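PDB 5NJL: cell surface protein (Putative S-layer protein) from Clostridioides difficile R20291, which probably forms part of the cell-wall surface layer, has an extended three-domain fold and shows cell adhesion in vitro. Local coordinates for residues T142-D145 and T149-S152; K124-K129 and F185-I190. All blocks are in the same frame, centred on the assembly; numbering follows the deposited sequence.

Contact 1 (T142-D145 and T149-S152); sequences TLRD and TVTS
Asp-145 and Thr-151 carry the polar part of this contact, where the end of strand 138-145 meets the segment leading into strand 152-158. One carboxylate oxygen takes two bonds from one residue: Thr-151 OG1 donates to Asp-145 OD2 at 2.6 Å, on the syn side, and Thr-151 N reaches Asp-145 OD2 at 2.8 Å on the anti side. Both donors lie on the same face of the carboxylate, somewhat out of its plane, and together they limit its rotation. With chi1 at 76°, Thr-151 OG1 sits between its own backbone N and carbonyl carbon, which turns it to the same oxygen as the amide; the hydroxyl in turn accepts from Asn-188 N. The main chain answers in the reverse sense, Asp-145 N donating to Thr-151 O at 3.0 Å and 161°. Two CA-H...O contacts continue the pairing: Arg-144 CA to Thr-151 O at 3.3 Å and Ser-152 CA to Leu-143 O at 3.1 Å. Arg-144 and Ser-152 form an antiparallel non-hydrogen-bonded pair with both side chains on one face of the sheet. The apolar contact is the aliphatic stem of Arg-144, whose CG lies 3.3 Å from Val-150 CG1; the guanidinium goes on to a salt bridge with Asp-127. Val-150 also rests its methyls against Asp-145 O. The contact closes the connection between two antiparallel neighbours of the three-stranded sheet, with strand 138-145 in the middle, strand 126-133 along its other edge, and the loop of Arg-186 and Val-187 against Leu-143 and Thr-151.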
# COMPACT_ATOMS: atom_id res chain seq x y z
N THR A 142 26.74 -13.36 -18.52
CA THR A 142 28.15 -13.50 -18.93
C THR A 142 28.26 -13.06 -20.38
O THR A 142 27.56 -13.58 -21.26
CB THR A 142 28.63 -14.93 -18.70
OG1 THR A 142 28.79 -15.14 -17.29
CG2 THR A 142 29.95 -15.21 -19.39
N LEU A 143 29.18 -12.13 -20.61
CA LEU A 143 29.37 -11.47 -21.89
C LEU A 143 30.78 -11.74 -22.38
O LEU A 143 31.72 -11.81 -21.57
CB LEU A 143 29.20 -9.96 -21.74
CG LEU A 143 27.93 -9.45 -21.06
CD1 LEU A 143 27.98 -7.95 -20.86
CD2 LEU A 143 26.71 -9.83 -21.86
N ARG A 144 30.92 -11.86 -23.69
CA ARG A 144 32.23 -11.91 -24.32
C ARG A 144 32.20 -11.11 -25.60
O ARG A 144 31.23 -11.22 -26.35
CB ARG A 144 32.50 -13.38 -24.58
CG ARG A 144 33.81 -13.77 -25.15
CD ARG A 144 33.91 -15.30 -25.11
NE ARG A 144 33.01 -15.91 -26.10
CZ ARG A 144 33.07 -17.16 -26.52
NH1 ARG A 144 33.95 -18.03 -26.01
NH2 ARG A 144 32.21 -17.55 -27.46
N ASP A 145 33.24 -10.32 -25.87
CA ASP A 145 33.32 -9.55 -27.11
C ASP A 145 33.31 -10.55 -28.30
O ASP A 145 33.88 -11.63 -28.21
CB ASP A 145 34.60 -8.72 -27.20
CG ASP A 145 34.81 -7.76 -26.02
OD1 ASP A 145 33.96 -6.88 -25.81
OD2 ASP A 145 35.90 -7.86 -25.36
N THR A 149 40.32 -8.19 -29.75
CA THR A 149 40.95 -8.77 -28.56
C THR A 149 39.83 -9.07 -27.56
O THR A 149 39.33 -8.16 -26.88
CB THR A 149 41.97 -7.81 -27.94
OG1 THR A 149 42.98 -7.54 -28.91
CG2 THR A 149 42.60 -8.39 -26.66
N VAL A 150 39.47 -10.35 -27.47
CA VAL A 150 38.24 -10.77 -26.81
C VAL A 150 38.41 -10.75 -25.29
O VAL A 150 39.27 -11.44 -24.74
CB VAL A 150 37.79 -12.16 -27.31
CG1 VAL A 150 36.66 -12.74 -26.47
CG2 VAL A 150 37.39 -12.07 -28.76
N THR A 151 37.56 -9.95 -24.65
CA THR A 151 37.43 -9.89 -23.20
C THR A 151 36.07 -10.40 -22.77
O THR A 151 35.19 -10.65 -23.59
CB THR A 151 37.63 -8.44 -22.64
OG1 THR A 151 36.47 -7.62 -22.88
CG2 THR A 151 38.89 -7.77 -23.23
N SER A 152 35.90 -10.53 -21.46
CA SER A 152 34.66 -11.05 -20.88
C SER A 152 34.25 -10.27 -19.66
O SER A 152 35.05 -9.52 -19.06
CB SER A 152 34.83 -12.53 -20.51
OG SER A 152 35.80 -12.70 -19.48

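Contact 2 (K124-K129 and F185-I190); sequences KVADVK and FRVNKI. With SO4 (sulfate ion), chain I.
Two apolar pairs join the helix-to-strand junction at Val-125 and Ala-126 to the loop 185-190. Ala-126 CB meets Val-187 CG1 at 3.8 Å, and Val-125 CG2 reaches the Phe-185 ring obliquely, 4.1 Å from CE2, the two side chains crossing at about a right angle. The ring is brought there by a chi1 of 176°, which sets CG opposite the backbone N of Phe-185. Next outward, a water receives a weak bond from Arg-186 NH2 and donates to Val-125 O at 3.2 Å. Arg-186 folds back on its own loop: NE donates to Phe-185 O at 2.8 Å and 163°; the oxygen lies close to the guanidinium plane, though NE is tilted out of the carbonyl plane. NH1 bonds Thr-147 O and Thr-149 O. Val-187 opens a short 3-10 turn (187-189) held by Lys-189 N to Arg-186 O, and its N bonds Asp-145 OD1. Lys-189 NZ donates at 3.1 Å to O4 of a sulfate, probably from the crystallisation liquor, that also bonds Ser-173 OG. The arrangement is that of a loop packed by a small hydrophobic cluster on one face of an antiparallel three-stranded sheet, with Leu-143 of the middle strand touching Val-128, Val-187 and Ile-190.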
# COMPACT_ATOMS: atom_id res chain seq x y z
N LYS A 124 24.69 -6.60 -29.97
CA LYS A 124 25.37 -6.37 -31.24
C LYS A 124 26.86 -6.71 -31.21
O LYS A 124 27.40 -7.18 -32.20
CB LYS A 124 25.22 -4.90 -31.66
CG LYS A 124 25.64 -4.61 -33.09
CD LYS A 124 25.32 -3.17 -33.45
CE LYS A 124 25.78 -2.83 -34.87
NZ LYS A 124 25.10 -3.64 -35.92
N VAL A 125 27.52 -6.43 -30.09
CA VAL A 125 28.97 -6.51 -29.99
C VAL A 125 29.48 -7.63 -29.07
O VAL A 125 30.69 -7.78 -28.93
CB VAL A 125 29.54 -5.15 -29.52
CG1 VAL A 125 29.22 -4.09 -30.57
CG2 VAL A 125 29.02 -4.75 -28.12
N ALA A 126 28.56 -8.38 -28.45
CA ALA A 126 28.94 -9.43 -27.50
C ALA A 126 28.08 -10.67 -27.60
O ALA A 126 26.88 -10.57 -27.90
CB ALA A 126 28.89 -8.87 -26.08
N ASP A 127 28.70 -11.84 -27.36
CA ASP A 127 27.99 -13.10 -27.16
C ASP A 127 27.45 -13.04 -25.73
O ASP A 127 28.16 -12.60 -24.84
CB ASP A 127 28.91 -14.33 -27.21
CG ASP A 127 29.76 -14.41 -28.44
OD1 ASP A 127 29.24 -14.15 -29.57
OD2 ASP A 127 30.96 -14.78 -28.26
N VAL A 128 26.24 -13.53 -25.52
CA VAL A 128 25.56 -13.37 -24.22
C VAL A 128 25.10 -14.71 -23.74
O VAL A 128 24.49 -15.48 -24.51
CB VAL A 128 24.33 -12.43 -24.32
CG1 VAL A 128 23.64 -12.29 -22.96
CG2 VAL A 128 24.75 -11.06 -24.81
N LYS A 129 25.38 -15.00 -22.47
CA LYS A 129 24.75 -16.09 -21.77
C LYS A 129 24.06 -15.55 -20.55
O LYS A 129 24.57 -14.64 -19.89
CB LYS A 129 25.77 -17.12 -21.31
CG LYS A 129 26.58 -17.75 -22.41
CD LYS A 129 25.82 -18.85 -23.09
CE LYS A 129 26.78 -19.71 -23.88
NZ LYS A 129 25.96 -20.63 -24.66
N PHE A 185 35.19 -0.09 -27.60
CA PHE A 185 34.42 -0.64 -26.46
C PHE A 185 34.77 -2.11 -26.22
O PHE A 185 34.85 -2.88 -27.17
CB PHE A 185 32.93 -0.53 -26.74
CG PHE A 185 32.06 -1.16 -25.67
CD1 PHE A 185 31.77 -0.46 -24.51
CD2 PHE A 185 31.58 -2.45 -25.81
CE1 PHE A 185 30.98 -1.03 -23.51
CE2 PHE A 185 30.80 -3.03 -24.82
CZ PHE A 185 30.49 -2.32 -23.67
N ARG A 186 35.01 -2.49 -24.97
CA ARG A 186 35.25 -3.89 -24.60
C ARG A 186 34.33 -4.20 -23.41
O ARG A 186 34.15 -3.33 -22.52
CB ARG A 186 36.70 -4.13 -24.20
CG ARG A 186 37.75 -3.91 -25.29
CD ARG A 186 37.75 -5.03 -26.32
NE ARG A 186 36.74 -4.89 -27.36
CZ ARG A 186 36.49 -5.78 -28.32
NH1 ARG A 186 37.19 -6.90 -28.42
NH2 ARG A 186 35.53 -5.54 -29.22
N VAL A 187 33.76 -5.40 -23.37
CA VAL A 187 32.79 -5.71 -22.29
C VAL A 187 33.42 -5.70 -20.90
O VAL A 187 32.71 -5.48 -19.91
CB VAL A 187 32.02 -7.02 -22.52
CG1 VAL A 187 31.14 -6.90 -23.77
CG2 VAL A 187 32.92 -8.23 -22.59
N ASN A 188 34.72 -5.97 -20.79
CA ASN A 188 35.37 -5.94 -19.47
C ASN A 188 35.44 -4.54 -18.84
O ASN A 188 35.79 -4.45 -17.70
CB ASN A 188 36.74 -6.61 -19.42
CG ASN A 188 37.82 -5.85 -20.17
OD1 ASN A 188 37.57 -4.99 -21.02
ND2 ASN A 188 39.05 -6.21 -19.87
N LYS A 189 35.10 -3.50 -19.57
CA LYS A 189 34.94 -2.16 -19.00
C LYS A 189 33.55 -1.89 -18.35
O LYS A 189 33.36 -0.85 -17.71
CB LYS A 189 35.24 -1.11 -20.06
CG LYS A 189 36.66 -1.21 -20.63
CD LYS A 189 37.74 -1.16 -19.55
CE LYS A 189 39.13 -0.94 -20.14
NZ LYS A 189 40.18 -1.18 -19.12
N ILE A 190 32.61 -2.83 -18.49
CA ILE A 190 31.28 -2.71 -17.88
C ILE A 190 31.43 -2.93 -16.40
O ILE A 190 32.05 -3.91 -15.97
CB ILE A 190 30.27 -3.72 -18.45
CG1 ILE A 190 30.01 -3.41 -19.92
CG2 ILE A 190 28.95 -3.72 -17.65
CD1 ILE A 190 29.25 -4.50 -20.65
S SO4 I . 39.52 0.99 -15.85
O1 SO4 I . 39.19 1.68 -17.13
O2 SO4 I . 38.35 0.96 -14.95
O3 SO4 I . 40.63 1.72 -15.19
O4 SO4 I . 39.92 -0.41 -16.14
O HOH W 1 33.35 -7.32 -30.58

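In the fold
Both contacts lie at one end of the same three-stranded sheet, their centres about 5 Å apart and, for contacts 1 and 2, about 43 Å and 40 Å from the centre of the elongated chain. Contact 1 links parts of the chain separated by three residues; its bonds follow from strand pairing, with exposed rims at Arg-144, Val-150 and Ser-152 and a buried Asp-145. Contact 2 joins residues far apart in sequence, is buried where it touches, and relies on apolar side chains, Phe-185 among them. The first is nested within the long loop closed by the second. Asp-145 connects them, its two carboxylate oxygens divided between the contacts. Strand pairing also runs between them, Thr-142 N lying 2.9 Å from Lys-129 O.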